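Side-chain contacts in fatty acid-binding protein TM_1468 (Thermotoga maritima, PDB 1VPV), which binds long-chain fatty acids such as palmitate and may take part in lipid transport or fatty acid metabolism: residues 131-136 with 278-283; 172-177 with 210-215; 38-43 with 108-113. All coordinates share one frame; numbering follows the deposited sequence.

Contact 1 (131-136 with 278-283). With PLM (palmitic acid), chain D.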
loop_
_atom_site.group_PDB
_atom_site.type_symbol
_atom_site.label_atom_id
_atom_site.label_comp_id
_atom_site.label_asym_id
_atom_site.label_seq_id
_atom_site.Cartn_x
_atom_site.Cartn_y
_atom_site.Cartn_z
ATOM N N LEU A 131 6.864 5.243 -4.823
ATOM C CA LEU A 131 6.200 6.522 -4.490
ATOM C C LEU A 131 4.721 6.310 -4.096
ATOM O O LEU A 131 3.880 7.181 -4.275
ATOM C CB LEU A 131 6.318 7.554 -5.627
ATOM C CG LEU A 131 7.754 7.864 -6.095
ATOM C CD1 LEU A 131 7.730 8.842 -7.263
ATOM C CD2 LEU A 131 8.695 8.417 -4.980
ATOM N N LEU A 132 4.409 5.146 -3.549
ATOM C CA LEU A 132 3.068 4.891 -3.093
ATOM C C LEU A 132 3.103 4.269 -1.726
ATOM O O LEU A 132 4.121 4.341 -1.017
ATOM C CB LEU A 132 2.319 4.029 -4.097
ATOM C CG LEU A 132 2.183 4.686 -5.486
ATOM C CD1 LEU A 132 1.850 3.623 -6.487
ATOM C CD2 LEU A 132 1.167 5.809 -5.494
ATOM N N ALA A 133 1.951 3.752 -1.320
ATOM C CA ALA A 133 1.823 3.045 -0.069
ATOM C C ALA A 133 0.511 2.270 -0.087
ATOM O O ALA A 133 -0.359 2.564 -0.920
ATOM C CB ALA A 133 1.867 3.997 1.066
ATOM N N SER A 134 0.427 1.268 0.801
ATOM C CA SER A 134 -0.764 0.478 1.067
ATOM C C SER A 134 -1.211 -0.198 -0.198
ATOM O O SER A 134 -0.350 -0.618 -0.973
ATOM C CB SER A 134 -1.864 1.326 1.682
ATOM O OG SER A 134 -3.045 0.562 1.895
ATOM N N GLY A 135 -2.538 -0.322 -0.408
ATOM C CA GLY A 135 -3.097 -1.187 -1.488
ATOM C C GLY A 135 -2.716 -0.784 -2.916
ATOM O O GLY A 135 -3.007 -1.502 -3.886
ATOM N N ALA A 136 -2.092 0.367 -3.096
ATOM C CA ALA A 136 -1.638 0.708 -4.424
ATOM C C ALA A 136 -0.361 -0.051 -4.798
ATOM O O ALA A 136 -0.137 -0.292 -5.961
ATOM C CB ALA A 136 -1.439 2.179 -4.556
ATOM N N LYS A 278 -0.707 -3.373 10.283
ATOM C CA LYS A 278 -0.485 -2.675 11.562
ATOM C C LYS A 278 0.124 -1.276 11.370
ATOM O O LYS A 278 -0.290 -0.311 12.000
ATOM C CB LYS A 278 0.410 -3.510 12.514
ATOM C CG LYS A 278 0.029 -4.977 12.655
ATOM C CD LYS A 278 0.794 -5.610 13.824
ATOM C CE LYS A 278 0.484 -7.094 13.993
ATOM N NZ LYS A 278 1.462 -7.682 14.942
ATOM N N VAL A 279 1.104 -1.174 10.494
ATOM C CA VAL A 279 1.776 0.106 10.269
ATOM C C VAL A 279 0.845 1.123 9.593
ATOM O O VAL A 279 0.701 2.254 10.050
ATOM C CB VAL A 279 3.072 -0.098 9.476
ATOM C CG1 VAL A 279 3.704 1.218 9.126
ATOM C CG2 VAL A 279 4.052 -0.920 10.316
ATOM N N ILE A 280 0.202 0.741 8.514
ATOM C CA ILE A 280 -0.691 1.668 7.858
ATOM C C ILE A 280 -1.818 2.110 8.826
ATOM O O ILE A 280 -2.119 3.311 8.970
ATOM C CB ILE A 280 -1.199 1.078 6.537
ATOM C CG1 ILE A 280 -0.039 1.035 5.518
ATOM C CG2 ILE A 280 -2.372 1.862 6.003
ATOM C CD1 ILE A 280 0.341 2.383 4.938
ATOM N N THR A 281 -2.387 1.145 9.527
ATOM C CA THR A 281 -3.456 1.440 10.477
ATOM C C THR A 281 -3.025 2.424 11.542
ATOM O O THR A 281 -3.793 3.302 11.955
ATOM C CB THR A 281 -3.922 0.158 11.174
ATOM O OG1 THR A 281 -4.376 -0.743 10.169
ATOM C CG2 THR A 281 -5.079 0.438 12.101
ATOM N N THR A 282 -1.802 2.235 12.014
ATOM C CA THR A 282 -1.251 3.031 13.096
ATOM C C THR A 282 -1.267 4.481 12.676
ATOM O O THR A 282 -1.592 5.364 13.487
ATOM C CB THR A 282 0.165 2.545 13.470
ATOM O OG1 THR A 282 0.068 1.311 14.234
ATOM C CG2 THR A 282 0.915 3.618 14.283
ATOM N N HIS A 283 -0.976 4.715 11.395
ATOM C CA HIS A 283 -0.899 6.064 10.854
ATOM C C HIS A 283 -2.243 6.614 10.431
ATOM O O HIS A 283 -2.419 7.820 10.503
ATOM C CB HIS A 283 0.033 6.124 9.641
ATOM C CG HIS A 283 1.462 6.128 10.006
ATOM N ND1 HIS A 283 2.176 7.294 10.144
ATOM C CD2 HIS A 283 2.312 5.114 10.299
ATOM C CE1 HIS A 283 3.413 6.998 10.516
ATOM N NE2 HIS A 283 3.527 5.681 10.586
HETATM C C1 PLM D . 8.024 3.678 8.756
HETATM O O1 PLM D . 9.116 3.696 8.115
HETATM O O2 PLM D . 7.988 3.822 10.020
HETATM C C2 PLM D . 6.751 3.450 7.972
HETATM C C3 PLM D . 5.995 4.746 7.761
HETATM C C4 PLM D . 4.653 4.463 7.098
HETATM C C5 PLM D . 3.881 5.772 6.963
HETATM C C6 PLM D . 2.532 5.577 6.320
HETATM C C7 PLM D . 1.784 6.886 6.121
HETATM C C8 PLM D . 0.301 6.637 5.862
HETATM C C9 PLM D . 0.058 6.126 4.458
HETATM C CA PLM D . -1.401 5.794 4.216
HETATM C CB PLM D . -1.633 5.435 2.756
HETATM C CC PLM D . -3.018 4.821 2.576
HETATM C CD PLM D . -3.369 4.593 1.091
HETATM C CE PLM D . -4.642 3.785 0.915
HETATM C CF PLM D . -5.096 3.711 -0.534
HETATM C CG PLM D . -4.386 2.605 -1.320
#

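Contact 2 (172-177 with 210-215). With PLM (palmitic acid), chain D.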
loop_
_atom_site.group_PDB
_atom_site.type_symbol
_atom_site.label_atom_id
_atom_site.label_comp_id
_atom_site.label_asym_id
_atom_site.label_seq_id
_atom_site.Cartn_x
_atom_site.Cartn_y
_atom_site.Cartn_z
ATOM N N ALA A 172 -3.307 6.036 -5.191
ATOM C CA ALA A 172 -3.748 5.730 -3.819
ATOM C C ALA A 172 -4.597 6.904 -3.319
ATOM O O ALA A 172 -4.130 8.058 -3.294
ATOM C CB ALA A 172 -2.560 5.508 -2.931
ATOM N N ILE A 173 -5.852 6.604 -2.986
ATOM C CA ILE A 173 -6.890 7.596 -2.656
ATOM C C ILE A 173 -7.708 7.038 -1.465
ATOM O O ILE A 173 -8.170 5.894 -1.499
ATOM C CB ILE A 173 -7.793 7.848 -3.880
ATOM C CG1 ILE A 173 -6.945 8.378 -5.059
ATOM C CG2 ILE A 173 -8.932 8.815 -3.547
ATOM C CD1 ILE A 173 -7.688 8.522 -6.376
ATOM N N PHE A 174 -7.875 7.823 -0.404
ATOM C CA PHE A 174 -8.490 7.286 0.832
ATOM C C PHE A 174 -9.046 8.392 1.714
ATOM O O PHE A 174 -8.751 9.586 1.505
ATOM C CB PHE A 174 -7.476 6.411 1.628
ATOM C CG PHE A 174 -6.304 7.176 2.217
ATOM C CD1 PHE A 174 -5.268 7.660 1.398
ATOM C CD2 PHE A 174 -6.220 7.394 3.588
ATOM C CE1 PHE A 174 -4.141 8.352 1.947
ATOM C CE2 PHE A 174 -5.137 8.062 4.146
ATOM C CZ PHE A 174 -4.084 8.563 3.316
ATOM N N TYR A 175 -9.875 7.996 2.679
ATOM C CA TYR A 175 -10.373 8.939 3.697
ATOM C C TYR A 175 -10.254 8.362 5.069
ATOM O O TYR A 175 -10.409 7.146 5.264
ATOM C CB TYR A 175 -11.800 9.389 3.443
ATOM C CG TYR A 175 -12.935 8.367 3.645
ATOM C CD1 TYR A 175 -13.352 7.977 4.924
ATOM C CD2 TYR A 175 -13.641 7.863 2.565
ATOM C CE1 TYR A 175 -14.370 7.084 5.110
ATOM C CE2 TYR A 175 -14.699 6.961 2.745
ATOM C CZ TYR A 175 -15.055 6.603 4.009
ATOM O OH TYR A 175 -16.083 5.740 4.185
ATOM N N VAL A 176 -9.968 9.252 6.017
ATOM C CA VAL A 176 -9.907 8.931 7.426
ATOM C C VAL A 176 -11.014 9.710 8.127
ATOM O O VAL A 176 -11.529 10.691 7.587
ATOM C CB VAL A 176 -8.521 9.306 8.024
ATOM C CG1 VAL A 176 -7.419 8.503 7.350
ATOM C CG2 VAL A 176 -8.260 10.799 7.914
ATOM N N SER A 177 -11.379 9.284 9.327
ATOM C CA SER A 177 -12.376 10.004 10.101
ATOM C C SER A 177 -11.764 10.811 11.249
ATOM O O SER A 177 -12.411 11.718 11.794
ATOM C CB SER A 177 -13.430 9.044 10.634
ATOM O OG SER A 177 -12.804 8.135 11.536
ATOM N N GLY A 210 4.850 10.832 -4.274
ATOM C CA GLY A 210 5.376 10.188 -3.078
ATOM C C GLY A 210 4.974 10.831 -1.777
ATOM O O GLY A 210 5.354 10.354 -0.707
ATOM N N GLU A 211 4.143 11.871 -1.837
ATOM C CA GLU A 211 3.713 12.547 -0.618
ATOM C C GLU A 211 2.217 12.445 -0.325
ATOM O O GLU A 211 1.401 12.292 -1.258
ATOM C CB GLU A 211 4.110 14.013 -0.718
ATOM C CG GLU A 211 5.601 14.235 -0.624
ATOM C CD GLU A 211 5.992 15.617 -1.057
ATOM O OE1 GLU A 211 5.171 16.550 -0.889
ATOM O OE2 GLU A 211 7.115 15.769 -1.584
ATOM N N LEU A 212 1.851 12.581 0.958
ATOM C CA LEU A 212 0.429 12.555 1.364
ATOM C C LEU A 212 -0.197 13.926 1.297
ATOM O O LEU A 212 0.274 14.842 1.937
ATOM C CB LEU A 212 0.243 12.079 2.798
ATOM C CG LEU A 212 0.105 10.610 3.032
ATOM C CD1 LEU A 212 -0.121 10.370 4.567
ATOM C CD2 LEU A 212 -1.045 10.070 2.171
ATOM N N ILE A 213 -1.278 14.042 0.546
ATOM C CA ILE A 213 -1.908 15.310 0.319
ATOM C C ILE A 213 -3.399 15.255 0.673
ATOM O O ILE A 213 -4.189 14.639 -0.045
ATOM C CB ILE A 213 -1.773 15.698 -1.145
ATOM C CG1 ILE A 213 -0.334 15.433 -1.629
ATOM C CG2 ILE A 213 -2.252 17.183 -1.364
ATOM C CD1 ILE A 213 0.732 16.303 -1.009
ATOM N N PRO A 214 -3.791 15.923 1.765
ATOM C CA PRO A 214 -5.228 16.085 2.044
ATOM C C PRO A 214 -5.764 17.025 1.001
ATOM O O PRO A 214 -5.122 18.028 0.717
ATOM C CB PRO A 214 -5.292 16.765 3.425
ATOM C CG PRO A 214 -3.882 16.925 3.904
ATOM C CD PRO A 214 -2.929 16.605 2.747
ATOM N N TYR A 215 -6.896 16.713 0.402
ATOM C CA TYR A 215 -7.428 17.621 -0.624
ATOM C C TYR A 215 -8.898 18.044 -0.393
ATOM O O TYR A 215 -9.376 18.975 -1.038
ATOM C CB TYR A 215 -7.213 16.988 -2.004
ATOM C CG TYR A 215 -8.069 15.797 -2.252
ATOM C CD1 TYR A 215 -7.649 14.530 -1.900
ATOM C CD2 TYR A 215 -9.337 15.943 -2.818
ATOM C CE1 TYR A 215 -8.447 13.426 -2.120
ATOM C CE2 TYR A 215 -10.151 14.861 -3.019
ATOM C CZ TYR A 215 -9.709 13.608 -2.690
ATOM O OH TYR A 215 -10.520 12.516 -2.939
HETATM C C1 PLM D . 8.024 3.678 8.756
HETATM O O1 PLM D . 9.116 3.696 8.115
HETATM O O2 PLM D . 7.988 3.822 10.020
HETATM C C2 PLM D . 6.751 3.450 7.972
HETATM C C3 PLM D . 5.995 4.746 7.761
HETATM C C4 PLM D . 4.653 4.463 7.098
HETATM C C5 PLM D . 3.881 5.772 6.963
HETATM C C6 PLM D . 2.532 5.577 6.320
HETATM C C7 PLM D . 1.784 6.886 6.121
HETATM C C8 PLM D . 0.301 6.637 5.862
HETATM C C9 PLM D . 0.058 6.126 4.458
HETATM C CA PLM D . -1.401 5.794 4.216
HETATM C CB PLM D . -1.633 5.435 2.756
HETATM C CC PLM D . -3.018 4.821 2.576
HETATM C CD PLM D . -3.369 4.593 1.091
HETATM C CE PLM D . -4.642 3.785 0.915
HETATM C CF PLM D . -5.096 3.711 -0.534
HETATM C CG PLM D . -4.386 2.605 -1.320
#

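Contact 3 (38-43 with 108-113). With PLM (palmitic acid), chain D.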
loop_
_atom_site.group_PDB
_atom_site.type_symbol
_atom_site.label_atom_id
_atom_site.label_comp_id
_atom_site.label_asym_id
_atom_site.label_seq_id
_atom_site.Cartn_x
_atom_site.Cartn_y
_atom_site.Cartn_z
ATOM N N ILE A 38 7.750 -8.188 3.813
ATOM C CA ILE A 38 8.725 -8.001 4.892
ATOM C C ILE A 38 8.138 -7.044 5.934
ATOM O O ILE A 38 7.710 -5.967 5.586
ATOM C CB ILE A 38 10.122 -7.515 4.404
ATOM C CG1 ILE A 38 11.045 -7.303 5.595
ATOM C CG2 ILE A 38 10.035 -6.235 3.558
ATOM C CD1 ILE A 38 12.487 -7.036 5.190
ATOM N N PRO A 39 8.095 -7.465 7.214
ATOM C CA PRO A 39 7.449 -6.641 8.238
ATOM C C PRO A 39 8.199 -5.354 8.595
ATOM O O PRO A 39 9.413 -5.369 8.806
ATOM C CB PRO A 39 7.392 -7.558 9.477
ATOM C CG PRO A 39 7.906 -8.891 9.051
ATOM C CD PRO A 39 8.629 -8.732 7.761
ATOM N N LEU A 40 7.464 -4.255 8.678
ATOM C CA LEU A 40 7.934 -3.131 9.457
ATOM C C LEU A 40 7.502 -3.366 10.918
ATOM O O LEU A 40 6.861 -4.375 11.242
ATOM C CB LEU A 40 7.372 -1.811 8.914
ATOM C CG LEU A 40 8.112 -1.178 7.747
ATOM C CD1 LEU A 40 7.894 -1.985 6.452
ATOM C CD2 LEU A 40 7.681 0.258 7.558
ATOM N N TYR A 41 7.859 -2.423 11.786
ATOM C CA TYR A 41 7.630 -2.555 13.217
ATOM C C TYR A 41 6.737 -1.463 13.799
ATOM O O TYR A 41 6.709 -0.318 13.338
ATOM C CB TYR A 41 8.948 -2.577 13.964
ATOM C CG TYR A 41 9.881 -3.652 13.495
ATOM C CD1 TYR A 41 9.738 -4.960 13.930
ATOM C CD2 TYR A 41 10.935 -3.350 12.630
ATOM C CE1 TYR A 41 10.587 -5.962 13.494
ATOM C CE2 TYR A 41 11.824 -4.350 12.198
ATOM C CZ TYR A 41 11.636 -5.652 12.632
ATOM O OH TYR A 41 12.501 -6.636 12.201
ATOM N N VAL A 42 6.019 -1.876 14.827
ATOM C CA VAL A 42 5.119 -1.041 15.575
ATOM C C VAL A 42 5.656 -1.035 17.029
ATOM O O VAL A 42 5.806 -2.090 17.651
ATOM C CB VAL A 42 3.670 -1.601 15.492
ATOM C CG1 VAL A 42 2.758 -0.941 16.504
ATOM C CG2 VAL A 42 3.128 -1.395 14.121
ATOM N N VAL A 43 5.955 0.157 17.535
ATOM C CA VAL A 43 6.535 0.344 18.859
ATOM C C VAL A 43 5.597 1.187 19.704
ATOM O O VAL A 43 5.397 2.354 19.422
ATOM C CB VAL A 43 7.899 1.055 18.768
ATOM C CG1 VAL A 43 8.530 1.168 20.139
ATOM C CG2 VAL A 43 8.822 0.268 17.848
ATOM N N SER A 108 9.277 7.038 4.234
ATOM C CA SER A 108 9.894 5.993 5.043
ATOM C C SER A 108 11.281 5.694 4.540
ATOM O O SER A 108 11.545 5.812 3.331
ATOM C CB SER A 108 9.017 4.708 4.974
ATOM O OG SER A 108 9.561 3.603 5.680
ATOM N N GLY A 109 12.160 5.308 5.463
ATOM C CA GLY A 109 13.533 4.819 5.118
ATOM C C GLY A 109 13.571 3.346 4.673
ATOM O O GLY A 109 14.634 2.753 4.510
ATOM N N THR A 110 12.400 2.745 4.457
ATOM C CA THR A 110 12.370 1.374 3.991
ATOM C C THR A 110 13.160 1.199 2.689
ATOM O O THR A 110 13.980 0.279 2.565
ATOM C CB THR A 110 10.929 0.895 3.836
ATOM O OG1 THR A 110 10.282 0.996 5.110
ATOM C CG2 THR A 110 10.899 -0.552 3.381
ATOM N N TYR A 111 12.935 2.100 1.741
ATOM C CA TYR A 111 13.666 2.081 0.487
ATOM C C TYR A 111 15.158 2.165 0.739
ATOM O O TYR A 111 15.941 1.438 0.102
ATOM C CB TYR A 111 13.203 3.208 -0.443
ATOM C CG TYR A 111 14.061 3.388 -1.662
ATOM C CD1 TYR A 111 13.844 2.639 -2.803
ATOM C CD2 TYR A 111 15.107 4.317 -1.677
ATOM C CE1 TYR A 111 14.643 2.803 -3.928
ATOM C CE2 TYR A 111 15.913 4.482 -2.790
ATOM C CZ TYR A 111 15.667 3.717 -3.910
ATOM O OH TYR A 111 16.452 3.871 -5.019
ATOM N N ASN A 112 15.570 3.021 1.674
ATOM C CA ASN A 112 16.989 3.138 1.962
ATOM C C ASN A 112 17.567 1.829 2.468
ATOM O O ASN A 112 18.593 1.395 1.955
ATOM C CB ASN A 112 17.300 4.306 2.901
ATOM C CG ASN A 112 17.339 5.652 2.158
ATOM O OD1 ASN A 112 17.287 5.695 0.917
ATOM N ND2 ASN A 112 17.419 6.751 2.911
ATOM N N SER A 113 16.888 1.194 3.422
ATOM C CA SER A 113 17.348 -0.064 4.004
ATOM C C SER A 113 17.511 -1.147 2.940
ATOM O O SER A 113 18.551 -1.837 2.868
ATOM C CB SER A 113 16.378 -0.562 5.058
ATOM O OG SER A 113 16.549 0.116 6.257
HETATM C C1 PLM D . 8.024 3.678 8.756
HETATM O O1 PLM D . 9.116 3.696 8.115
HETATM O O2 PLM D . 7.988 3.822 10.020
HETATM C C2 PLM D . 6.751 3.450 7.972
HETATM C C3 PLM D . 5.995 4.746 7.761
HETATM C C4 PLM D . 4.653 4.463 7.098
HETATM C C5 PLM D . 3.881 5.772 6.963
HETATM C C6 PLM D . 2.532 5.577 6.320
HETATM C C7 PLM D . 1.784 6.886 6.121
HETATM C C8 PLM D . 0.301 6.637 5.862
HETATM C C9 PLM D . 0.058 6.126 4.458
HETATM C CA PLM D . -1.401 5.794 4.216
HETATM C CB PLM D . -1.633 5.435 2.756
HETATM C CC PLM D . -3.018 4.821 2.576
HETATM C CD PLM D . -3.369 4.593 1.091
HETATM C CE PLM D . -4.642 3.785 0.915
HETATM C CF PLM D . -5.096 3.711 -0.534
HETATM C CG PLM D . -4.386 2.605 -1.320
#

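Contact 1 (131-136 with 278-283)
Ile280 reaches out from helix 278-284 and sets its CD1 end-on against Ser134, 4.1 Å from Ser134 CB, in the loop that follows strand 125-129. CG1 of Ile280 lies anti to the carbonyl carbon (chi1 -70°), which sends the longer branch across toward the loop, where CD1 also meets the methyl of Ala133 at the limit of contact. The same CD1 lies against the palmitate chain, 3.8 Å from PLM C9, while Ser134 CB packs on PLM CD farther toward the methyl end. Ser134 OG is hydrogen-bonded to Asp24, so its polar end has a partner beside the lipid. One turn on from Val279, whose CG1 lies by PLM C4, His283 turns the flat of its ring to the chain: PLM C5 sits over the ring centre, 3.6 Å above the plane. Its NE2 is hydrogen-bonded to Thr75 OG1, which in turn bonds the palmitate carboxylate, so the ring covers the chain near its carboxyl end and also holds the Thr75 hydroxyl. Replacing His283 by an alanine is likely to leave PLM C5 without its covering ring and the Thr75 hydroxyl without one mate, freer to turn. Loop and helix thus meet through carbon contacts of Ile280 CD1, with no hydrogen bond between them, and the lipid's methylenes supply much of the surface that joins them, consistent with a site made for an acyl chain.

Contact 2 (172-177 with 210-215)
Ile173 meets Tyr215 on the face of the sheet turned from the lipid: CG2 of Ile173, anti to the backbone N, lies 4.1 Å from Tyr215 OH, and the two side chains cross at about a right angle. Just before it, Ala172 turns its methyl the other way, onto the far end of the lipid, 3.8 Å from PLM CG, while its backbone pairs with Ile207 of strand 201-208. The Tyr215 hydroxyl is hydrogen-bonded to the Ala227 carbonyl oxygen in helix 220-232, and Leu228 of the same helix touches both Ile173 and Tyr215. The two segments belong to strands 170-176 and 211-219, which are not neighbours: strand 201-208 runs between them in the six-stranded mixed sheet of this DegV-family protein, so they meet through side chains, with 9.7 Å between the CA atoms of Ile173 and Ile213. Phe174 comes next, back on the lipid side. Its CG stands between the backbone N and the carbonyl carbon (chi1 67°), and the ring swings round to bring its outer edge to Leu212. There CD2 of Leu212 lies in the ring plane, 3.5 Å from Phe174 CE1 and nearly as close to CZ. Leu212 therefore buttresses the rim and leaves a face to the palmitate, where PLM CC sits over the ring centre, 3.7 Å above the plane. The other methyl of Leu212, CD1, turns to the chain nearer the carboxylate and lies 4.0 Å from PLM C8.

Contact 3 (38-43 with 108-113)
Strand 35-43, interrupted near Pro39 and Leu40, passes the start of helix 110-118 with the CA atoms of Leu40 and Thr110 8.4 Å apart. The turn that leads into the helix is an ST turn: Ser108 OG accepts from the backbone N of Thr110, with an N-H...O angle of 154°, and Gly109 occupies the N-cap position. With chi1 at 177°, Ser108 carries OG away from its backbone N, so that one oxygen faces both the turn and the bound palmitate. Thr110 OG1 donates to Ser108 OG at 2.8 Å, so a second hydroxyl steadies the serine that binds the ligand. From the strand side Leu40 leans over this polar group: its CD2 comes to 3.6 Å from Thr110 OG1, the two side chains crossing obliquely, and lies farther off Ser108 OG. The same methyl covers the start of the acyl chain, 3.4 Å from PLM C2. The site thus puts a hydrocarbon wall beside the carboxylate and the Ser108 hydroxyl, itself held by Thr110, at one carboxylate oxygen, while Thr75 holds the headgroup as well. Ser108 OG donates to PLM O1, and the modelled 2.5 Å between them is so short that the exact length is doubtful at 2.45 Å resolution.

How the contacts relate
All three contacts are buried and share one palmitate, but at different stations along it. Contact 3, between strand 35-43 and the start of helix 110-118, is the most polar at the lipid, where the Ser108 hydroxyl bonds a carboxylate oxygen. Contact 1 lies closest to the centre of the chain and runs along most of the lipid, from near C2 to CG. Contact 2, in the other sheet, takes the tail with an aromatic face and aliphatic groups. Contact 1 joins the other two: Val279 CG2 packs on Leu40 CB at 3.7 Å, and Ala136 CB on Ala172 CB at 3.9 Å. Contacts 2 and 3 do not touch, their nearest atoms lying about 7 Å apart, so the lipid itself spans them.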